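Local coordinates for protein tryptophan halogenase (PDB 2PYX) that probably acts as an FAD-binding, flavin-dependent tryptophan halogenase, at residues D76-F88 / N511-F523. Numbering follows the deposited sequence. Where two conformers were deposited one is given.
Sequences DENDFIRQCDASF and NRELLDKVAQYGF
The Glu77 carboxylate approaches the Phe523 ring obliquely, the two planes 36° apart and OE1 3.5 Å from Phe523 CD2; the charge itself is spent on Lys155 and on the hydroxyls of Tyr168 and Tyr170. A primary amide can pair with the backbone N-H and C=O of a single residue, and Asn78 does so with Phe523: its OD1 takes the hydrogen of Phe523 N at 2.8 Å, the donor tilted from the carbonyl plane, while its ND2 gives a nearly straight bond (167°) to a lone pair of Phe523 O. An alanine in its place would probably leave both backbone groups of Phe523 without these mates and let the segment after helix 511-520 shift. Ile81 follows with its two branches parted: CG2, anti to the backbone N, lies against Leu515 CD2 and Val518 CG1, whereas CD1 meets the edge of the Phe523 ring. Helix 77-83 crosses helix 511-520 at -113°, their axes 9.8 Å apart, and a helix near the C-terminus of this Rossmann-type halogenase packs on the helix leading into strand 87-95. Arg82 reaches the end of that C-terminal helix with a chain extended from CG to NE, gripping Val518 O side-on through NE and NH2, the latter at 2.8 Å; Asn78 CB covers one guanidinium face. Phe88, next to the predicted active-site Lys89, drives its CE2 between Leu514 CD2 and Leu515 CD2 and brings CZ to 3.6 Å from Phe523 CZ, at the edge of that second ring, while Val518 CG2 lies over one face of Phe523. On the backbone side of Phe88, a water bridges Phe88 O and Asn511 OD1, and the amide nitrogen of Asn511 bonds to Ile270 O.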
ATOM      1  N   ASP A  76     -10.530   9.128 -15.156  1.00 12.66           N
ATOM      2  CA  ASP A  76     -10.266   8.352 -16.358  1.00 15.04           C
ATOM      3  C   ASP A  76      -8.845   7.762 -16.259  1.00 13.15           C
ATOM      4  O   ASP A  76      -7.902   8.459 -15.896  1.00 14.63           O
ATOM      5  CB  ASP A  76     -10.429   9.292 -17.558  1.00 15.35           C
ATOM      6  CG  ASP A  76     -10.081   8.649 -18.880  1.00 17.64           C
ATOM      7  OD1 ASP A  76      -8.877   8.399 -19.142  1.00 18.36           O
ATOM      8  OD2 ASP A  76     -11.018   8.440 -19.687  1.00 18.67           O
ATOM      9  N   GLU A  77      -8.692   6.475 -16.580  1.00 14.42           N
ATOM     10  CA  GLU A  77      -7.412   5.811 -16.394  1.00 13.05           C
ATOM     11  C   GLU A  77      -6.342   6.418 -17.265  1.00 13.66           C
ATOM     12  O   GLU A  77      -5.173   6.512 -16.873  1.00 14.24           O
ATOM     13  CB  GLU A  77      -7.478   4.303 -16.654  1.00 12.31           C
ATOM     14  CG  GLU A  77      -6.223   3.617 -16.080  1.00 13.19           C
ATOM     15  CD  GLU A  77      -6.203   2.097 -16.214  1.00 14.60           C
ATOM     16  OE1 GLU A  77      -6.873   1.534 -17.109  1.00 13.32           O
ATOM     17  OE2 GLU A  77      -5.515   1.414 -15.402  1.00 13.11           O
ATOM     18  N   ASN A  78      -6.707   6.793 -18.494  1.00 13.44           N
ATOM     19  CA  ASN A  78      -5.700   7.409 -19.364  1.00 14.69           C
ATOM     20  C   ASN A  78      -5.212   8.739 -18.784  1.00 14.66           C
ATOM     21  O   ASN A  78      -4.005   9.011 -18.759  1.00 16.51           O
ATOM     22  CB  ASN A  78      -6.230   7.587 -20.790  1.00 16.07           C
ATOM     23  CG  ASN A  78      -6.671   6.275 -21.407  1.00 14.80           C
ATOM     24  OD1 ASN A  78      -5.974   5.262 -21.300  1.00 16.05           O
ATOM     25  ND2 ASN A  78      -7.830   6.290 -22.082  1.00 18.43           N
ATOM     26  N   ASP A  79      -6.151   9.559 -18.325  1.00 13.99           N
ATOM     27  CA  ASP A  79      -5.824  10.831 -17.688  1.00 14.51           C
ATOM     28  C   ASP A  79      -4.893  10.603 -16.485  1.00 15.66           C
ATOM     29  O   ASP A  79      -3.903  11.281 -16.316  1.00 15.04           O
ATOM     30  CB  ASP A  79      -7.103  11.532 -17.192  1.00 15.54           C
ATOM     31  CG  ASP A  79      -7.968  12.085 -18.308  1.00 19.56           C
ATOM     32  OD1 ASP A  79      -7.534  12.166 -19.475  1.00 18.97           O
ATOM     33  OD2 ASP A  79      -9.109  12.482 -17.996  1.00 21.73           O
ATOM     34  N   PHE A  80      -5.243   9.641 -15.632  1.00 14.45           N
ATOM     35  CA  PHE A  80      -4.414   9.307 -14.475  1.00 14.17           C
ATOM     36  C   PHE A  80      -2.983   8.934 -14.870  1.00 13.49           C
ATOM     37  O   PHE A  80      -1.992   9.458 -14.338  1.00 13.62           O
ATOM     38  CB  PHE A  80      -5.082   8.164 -13.674  1.00 13.43           C
ATOM     39  CG  PHE A  80      -4.196   7.580 -12.608  1.00 11.64           C
ATOM     40  CD1 PHE A  80      -3.966   8.263 -11.418  1.00 12.84           C
ATOM     41  CD2 PHE A  80      -3.566   6.350 -12.792  1.00 11.17           C
ATOM     42  CE1 PHE A  80      -3.115   7.745 -10.457  1.00 13.09           C
ATOM     43  CE2 PHE A  80      -2.727   5.838 -11.836  1.00 12.29           C
ATOM     44  CZ  PHE A  80      -2.497   6.521 -10.659  1.00 11.62           C
ATOM     45  N   ILE A  81      -2.864   7.979 -15.787  1.00 12.40           N
ATOM     46  CA  ILE A  81      -1.555   7.483 -16.203  1.00 13.95           C
ATOM     47  C   ILE A  81      -0.709   8.608 -16.797  1.00 15.96           C
ATOM     48  O   ILE A  81       0.476   8.756 -16.479  1.00 15.59           O
ATOM     49  CB  ILE A  81      -1.697   6.282 -17.193  1.00 15.06           C
ATOM     50  CG1 ILE A  81      -2.233   5.072 -16.443  1.00 15.07           C
ATOM     51  CG2 ILE A  81      -0.366   5.943 -17.874  1.00 17.60           C
ATOM     52  CD1 ILE A  81      -2.587   3.883 -17.334  1.00 16.43           C
ATOM     53  N   ARG A  82      -1.347   9.419 -17.640  1.00 14.29           N
ATOM     54  CA  ARG A  82      -0.645  10.476 -18.330  1.00 17.65           C
ATOM     55  C   ARG A  82      -0.209  11.556 -17.357  1.00 18.22           C
ATOM     56  O   ARG A  82       0.914  12.026 -17.433  1.00 20.88           O
ATOM     57  CB  ARG A  82      -1.540  11.054 -19.424  1.00 15.90           C
ATOM     58  CG  ARG A  82      -1.786  10.061 -20.624  1.00 23.21           C
ATOM     59  CD  ARG A  82      -2.946  10.488 -21.519  1.00 25.11           C
ATOM     60  NE  ARG A  82      -3.237   9.544 -22.616  1.00 30.10           N
ATOM     61  CZ  ARG A  82      -4.384   9.527 -23.304  1.00 28.82           C
ATOM     62  NH1 ARG A  82      -5.355  10.388 -23.011  1.00 36.52           N
ATOM     63  NH2 ARG A  82      -4.582   8.658 -24.287  1.00 26.99           N
ATOM     64  N   GLN A  83      -1.081  11.937 -16.438  1.00 15.33           N
ATOM     65  CA  GLN A  83      -0.832  13.094 -15.566  1.00 16.56           C
ATOM     66  C   GLN A  83      -0.007  12.791 -14.308  1.00 16.48           C
ATOM     67  O   GLN A  83       0.571  13.696 -13.695  1.00 17.56           O
ATOM     68  CB  GLN A  83      -2.160  13.765 -15.224  1.00 18.76           C
ATOM     69  CG  GLN A  83      -2.796  14.375 -16.472  1.00 24.38           C
ATOM     70  CD  GLN A  83      -4.220  14.850 -16.245  1.00 27.74           C
ATOM     71  OE1 GLN A  83      -4.552  15.355 -15.175  1.00 32.37           O
ATOM     72  NE2 GLN A  83      -5.071  14.680 -17.257  1.00 32.36           N
ATOM     73  N   CYS A  84       0.042  11.519 -13.906  1.00 14.62           N
ATOM     74  CA  CYS A  84       0.676  11.154 -12.640  1.00 14.67           C
ATOM     75  C   CYS A  84       1.975  10.372 -12.812  1.00 15.48           C
ATOM     76  O   CYS A  84       2.466   9.768 -11.842  1.00 15.87           O
ATOM     77  CB  CYS A  84      -0.320  10.365 -11.775  1.00 16.24           C
ATOM     78  SG  CYS A  84      -1.813  11.327 -11.479  1.00 17.05           S
ATOM     79  N   ASP A  85       2.508  10.367 -14.032  1.00 15.81           N
ATOM     80  CA  ASP A  85       3.732   9.635 -14.355  0.50 14.91           C
ATOM     81  C   ASP A  85       3.632   8.195 -13.864  1.00 16.96           C
ATOM     82  O   ASP A  85       4.528   7.688 -13.214  1.00 17.87           O
ATOM     83  CB  ASP A  85       4.954  10.346 -13.746  0.50 15.99           C
ATOM     84  CG  ASP A  85       6.277   9.920 -14.382  0.50 14.44           C
ATOM     85  OD1 ASP A  85       6.262   9.251 -15.433  0.50 15.42           O
ATOM     86  OD2 ASP A  85       7.335  10.277 -13.829  0.50 17.00           O
ATOM     87  N   ALA A  86       2.537   7.542 -14.193  1.00 16.90           N
ATOM     88  CA  ALA A  86       2.267   6.215 -13.644  1.00 16.86           C
ATOM     89  C   ALA A  86       2.717   5.074 -14.559  1.00 17.81           C
ATOM     90  O   ALA A  86       2.800   5.219 -15.784  1.00 17.34           O
ATOM     91  CB  ALA A  86       0.798   6.068 -13.366  1.00 17.34           C
ATOM     92  N   SER A  87       3.050   3.952 -13.926  1.00 15.65           N
ATOM     93  CA  SER A  87       3.247   2.683 -14.616  0.50 14.05           C
ATOM     94  C   SER A  87       2.464   1.607 -13.853  1.00 12.03           C
ATOM     95  O   SER A  87       1.944   1.843 -12.744  1.00 13.05           O
ATOM     96  CB  SER A  87       4.734   2.320 -14.712  0.50 14.77           C
ATOM     97  OG  SER A  87       4.939   1.196 -15.555  0.50 14.46           O
ATOM     98  N   PHE A  88       2.358   0.409 -14.438  1.00 12.65           N
ATOM     99  CA  PHE A  88       1.605  -0.692 -13.847  1.00 13.48           C
ATOM    100  C   PHE A  88       2.466  -1.469 -12.901  1.00 15.76           C
ATOM    101  O   PHE A  88       3.578  -1.837 -13.247  1.00 19.20           O
ATOM    102  CB  PHE A  88       1.080  -1.627 -14.945  1.00 14.68           C
ATOM    103  CG  PHE A  88       0.293  -0.906 -15.988  1.00 15.84           C
ATOM    104  CD1 PHE A  88      -0.990  -0.461 -15.724  1.00 17.44           C
ATOM    105  CD2 PHE A  88       0.857  -0.622 -17.209  1.00 15.22           C
ATOM    106  CE1 PHE A  88      -1.690   0.238 -16.699  1.00 16.78           C
ATOM    107  CE2 PHE A  88       0.163   0.089 -18.168  1.00 19.44           C
ATOM    108  CZ  PHE A  88      -1.099   0.513 -17.909  1.00 17.46           C
ATOM    109  N   ASN A 511       5.849  -3.227 -20.661  1.00 15.27           N
ATOM    110  CA  ASN A 511       5.304  -2.048 -20.052  1.00 15.83           C
ATOM    111  C   ASN A 511       5.515  -0.810 -20.886  1.00 15.48           C
ATOM    112  O   ASN A 511       4.574  -0.069 -21.079  1.00 16.81           O
ATOM    113  CB  ASN A 511       5.898  -1.847 -18.670  1.00 18.63           C
ATOM    114  CG  ASN A 511       5.502  -2.956 -17.726  1.00 15.00           C
ATOM    115  OD1 ASN A 511       4.311  -3.180 -17.498  1.00 16.45           O
ATOM    116  ND2 ASN A 511       6.486  -3.653 -17.188  1.00 15.40           N
ATOM    117  N   ARG A 512       6.732  -0.593 -21.384  1.00 17.69           N
ATOM    118  CA  ARG A 512       7.000   0.613 -22.163  1.00 20.10           C
ATOM    119  C   ARG A 512       6.210   0.606 -23.480  1.00 17.90           C
ATOM    120  O   ARG A 512       5.633   1.626 -23.842  1.00 19.23           O
ATOM    121  CB  ARG A 512       8.495   0.847 -22.426  1.00 22.47           C
ATOM    122  CG  ARG A 512       8.714   2.295 -22.891  1.00 23.91           C
ATOM    123  CD  ARG A 512      10.150   2.722 -22.900  1.00 32.10           C
ATOM    124  NE  ARG A 512      10.798   2.834 -21.594  1.00 30.18           N
ATOM    125  CZ  ARG A 512      10.680   3.857 -20.748  1.00 25.18           C
ATOM    126  NH1 ARG A 512       9.824   4.847 -20.962  1.00 29.66           N
ATOM    127  NH2 ARG A 512      11.381   3.846 -19.624  1.00 29.49           N
ATOM    128  N   GLU A 513       6.164  -0.519 -24.178  1.00 17.14           N
ATOM    129  CA  GLU A 513       5.406  -0.532 -25.438  1.00 20.10           C
ATOM    130  C   GLU A 513       3.918  -0.210 -25.208  1.00 19.44           C
ATOM    131  O   GLU A 513       3.316   0.528 -25.991  1.00 19.67           O
ATOM    132  CB  GLU A 513       5.687  -1.799 -26.268  1.00 23.16           C
ATOM    133  CG  GLU A 513       4.701  -2.908 -26.295  1.00 26.96           C
ATOM    134  CD  GLU A 513       5.269  -4.144 -26.988  1.00 28.91           C
ATOM    135  OE1 GLU A 513       5.586  -4.080 -28.213  1.00 36.19           O
ATOM    136  OE2 GLU A 513       5.390  -5.194 -26.325  1.00 23.56           O
ATOM    137  N   LEU A 514       3.360  -0.683 -24.085  1.00 17.25           N
ATOM    138  CA  LEU A 514       1.976  -0.401 -23.733  1.00 15.91           C
ATOM    139  C   LEU A 514       1.791   1.072 -23.359  1.00 16.18           C
ATOM    140  O   LEU A 514       0.891   1.739 -23.873  1.00 20.96           O
ATOM    141  CB  LEU A 514       1.496  -1.337 -22.602  1.00 16.62           C
ATOM    142  CG  LEU A 514       0.093  -1.065 -22.097  1.00 13.49           C
ATOM    143  CD1 LEU A 514      -0.927  -1.099 -23.272  1.00 14.55           C
ATOM    144  CD2 LEU A 514      -0.330  -2.032 -20.980  1.00 15.68           C
ATOM    145  N   LEU A 515       2.643   1.577 -22.472  1.00 15.76           N
ATOM    146  CA  LEU A 515       2.549   2.948 -22.028  1.00 17.50           C
ATOM    147  C   LEU A 515       2.717   3.918 -23.196  1.00 17.85           C
ATOM    148  O   LEU A 515       2.058   4.952 -23.228  1.00 19.11           O
ATOM    149  CB  LEU A 515       3.550   3.208 -20.905  1.00 17.20           C
ATOM    150  CG  LEU A 515       3.205   2.508 -19.586  1.00 18.06           C
ATOM    151  CD1 LEU A 515       4.395   2.609 -18.630  1.00 20.45           C
ATOM    152  CD2 LEU A 515       1.964   3.095 -18.931  1.00 22.13           C
ATOM    153  N   ASP A 516       3.564   3.578 -24.170  1.00 18.43           N
ATOM    154  CA  ASP A 516       3.673   4.425 -25.368  1.00 20.19           C
ATOM    155  C   ASP A 516       2.323   4.566 -26.081  1.00 19.21           C
ATOM    156  O   ASP A 516       1.951   5.663 -26.528  1.00 21.58           O
ATOM    157  CB  ASP A 516       4.695   3.856 -26.342  1.00 21.99           C
ATOM    158  CG  ASP A 516       6.122   4.062 -25.899  1.00 22.93           C
ATOM    159  OD1 ASP A 516       6.412   4.892 -25.002  1.00 25.12           O
ATOM    160  OD2 ASP A 516       6.978   3.367 -26.480  1.00 27.38           O
ATOM    161  N   LYS A 517       1.595   3.466 -26.218  1.00 18.50           N
ATOM    162  CA  LYS A 517       0.268   3.502 -26.858  1.00 19.00           C
ATOM    163  C   LYS A 517      -0.809   4.108 -25.965  1.00 18.90           C
ATOM    164  O   LYS A 517      -1.767   4.694 -26.448  1.00 18.16           O
ATOM    165  CB  LYS A 517      -0.141   2.117 -27.371  1.00 19.51           C
ATOM    166  CG  LYS A 517       0.731   1.621 -28.542  1.00 20.57           C
ATOM    167  CD  LYS A 517       0.448   2.418 -29.816  1.00 22.85           C
ATOM    168  CE  LYS A 517       1.270   1.923 -31.033  1.00 22.99           C
ATOM    169  NZ  LYS A 517       2.717   2.155 -30.830  1.00 21.95           N
ATOM    170  N   VAL A 518      -0.679   3.958 -24.654  1.00 19.25           N
ATOM    171  CA  VAL A 518      -1.609   4.631 -23.753  1.00 18.88           C
ATOM    172  C   VAL A 518      -1.456   6.136 -23.893  1.00 18.79           C
ATOM    173  O   VAL A 518      -2.440   6.849 -23.871  1.00 19.06           O
ATOM    174  CB  VAL A 518      -1.377   4.217 -22.280  1.00 20.14           C
ATOM    175  CG1 VAL A 518      -2.179   5.112 -21.336  1.00 18.53           C
ATOM    176  CG2 VAL A 518      -1.751   2.765 -22.090  1.00 19.56           C
ATOM    177  N   ALA A 519      -0.221   6.602 -24.043  1.00 20.18           N
ATOM    178  CA  ALA A 519       0.052   8.035 -24.214  1.00 18.98           C
ATOM    179  C   ALA A 519      -0.589   8.554 -25.505  1.00 21.78           C
ATOM    180  O   ALA A 519      -1.208   9.626 -25.532  1.00 26.36           O
ATOM    181  CB  ALA A 519       1.541   8.299 -24.190  1.00 18.25           C
ATOM    182  N   GLN A 520      -0.477   7.763 -26.566  1.00 23.61           N
ATOM    183  CA  GLN A 520      -0.871   8.201 -27.916  1.00 25.59           C
ATOM    184  C   GLN A 520      -2.360   7.985 -28.225  1.00 25.01           C
ATOM    185  O   GLN A 520      -3.017   8.830 -28.881  1.00 26.50           O
ATOM    186  CB  GLN A 520       0.002   7.462 -28.931  1.00 25.55           C
ATOM    187  CG  GLN A 520      -0.337   7.726 -30.393  1.00 32.11           C
ATOM    188  CD  GLN A 520       0.693   7.138 -31.359  1.00 32.65           C
ATOM    189  OE1 GLN A 520       1.578   6.351 -30.974  1.00 31.39           O
ATOM    190  NE2 GLN A 520       0.579   7.523 -32.633  1.00 41.72           N
ATOM    191  N   TYR A 521      -2.910   6.858 -27.766  1.00 24.15           N
ATOM    192  CA  TYR A 521      -4.284   6.489 -28.073  1.00 22.57           C
ATOM    193  C   TYR A 521      -5.167   6.292 -26.838  1.00 22.70           C
ATOM    194  O   TYR A 521      -6.339   6.671 -26.843  1.00 23.97           O
ATOM    195  CB  TYR A 521      -4.298   5.199 -28.890  1.00 26.80           C
ATOM    196  CG  TYR A 521      -3.605   5.290 -30.227  1.00 27.93           C
ATOM    197  CD1 TYR A 521      -4.219   5.925 -31.306  1.00 32.13           C
ATOM    198  CD2 TYR A 521      -2.353   4.716 -30.423  1.00 28.99           C
ATOM    199  CE1 TYR A 521      -3.590   5.993 -32.548  1.00 31.33           C
ATOM    200  CE2 TYR A 521      -1.718   4.785 -31.657  1.00 30.62           C
ATOM    201  CZ  TYR A 521      -2.343   5.424 -32.712  1.00 33.09           C
ATOM    202  OH  TYR A 521      -1.721   5.489 -33.945  1.00 29.21           O
ATOM    203  N   GLY A 522      -4.633   5.654 -25.802  1.00 19.36           N
ATOM    204  CA  GLY A 522      -5.424   5.406 -24.604  1.00 18.55           C
ATOM    205  C   GLY A 522      -6.153   4.064 -24.640  1.00 18.24           C
ATOM    206  O   GLY A 522      -6.416   3.506 -25.719  1.00 18.87           O
ATOM    207  N   PHE A 523      -6.471   3.521 -23.451  1.00 17.50           N
ATOM    208  CA  PHE A 523      -7.408   2.393 -23.327  1.00 17.84           C
ATOM    209  C   PHE A 523      -8.835   2.847 -23.624  1.00 18.54           C
ATOM    210  O   PHE A 523      -9.221   3.941 -23.234  1.00 22.08           O
ATOM    211  CB  PHE A 523      -7.459   1.827 -21.900  1.00 19.03           C
ATOM    212  CG  PHE A 523      -6.145   1.323 -21.384  1.00 15.26           C
ATOM    213  CD1 PHE A 523      -5.547   0.206 -21.950  1.00 13.79           C
ATOM    214  CD2 PHE A 523      -5.520   1.939 -20.291  1.00 16.27           C
ATOM    215  CE1 PHE A 523      -4.326  -0.256 -21.487  1.00 13.54           C
ATOM    216  CE2 PHE A 523      -4.313   1.456 -19.805  1.00 14.47           C
ATOM    217  CZ  PHE A 523      -3.720   0.364 -20.388  1.00 14.21           C
TER
HETATM  218  O   HOH W   1       3.475  -4.250 -15.083  1.00 13.14           O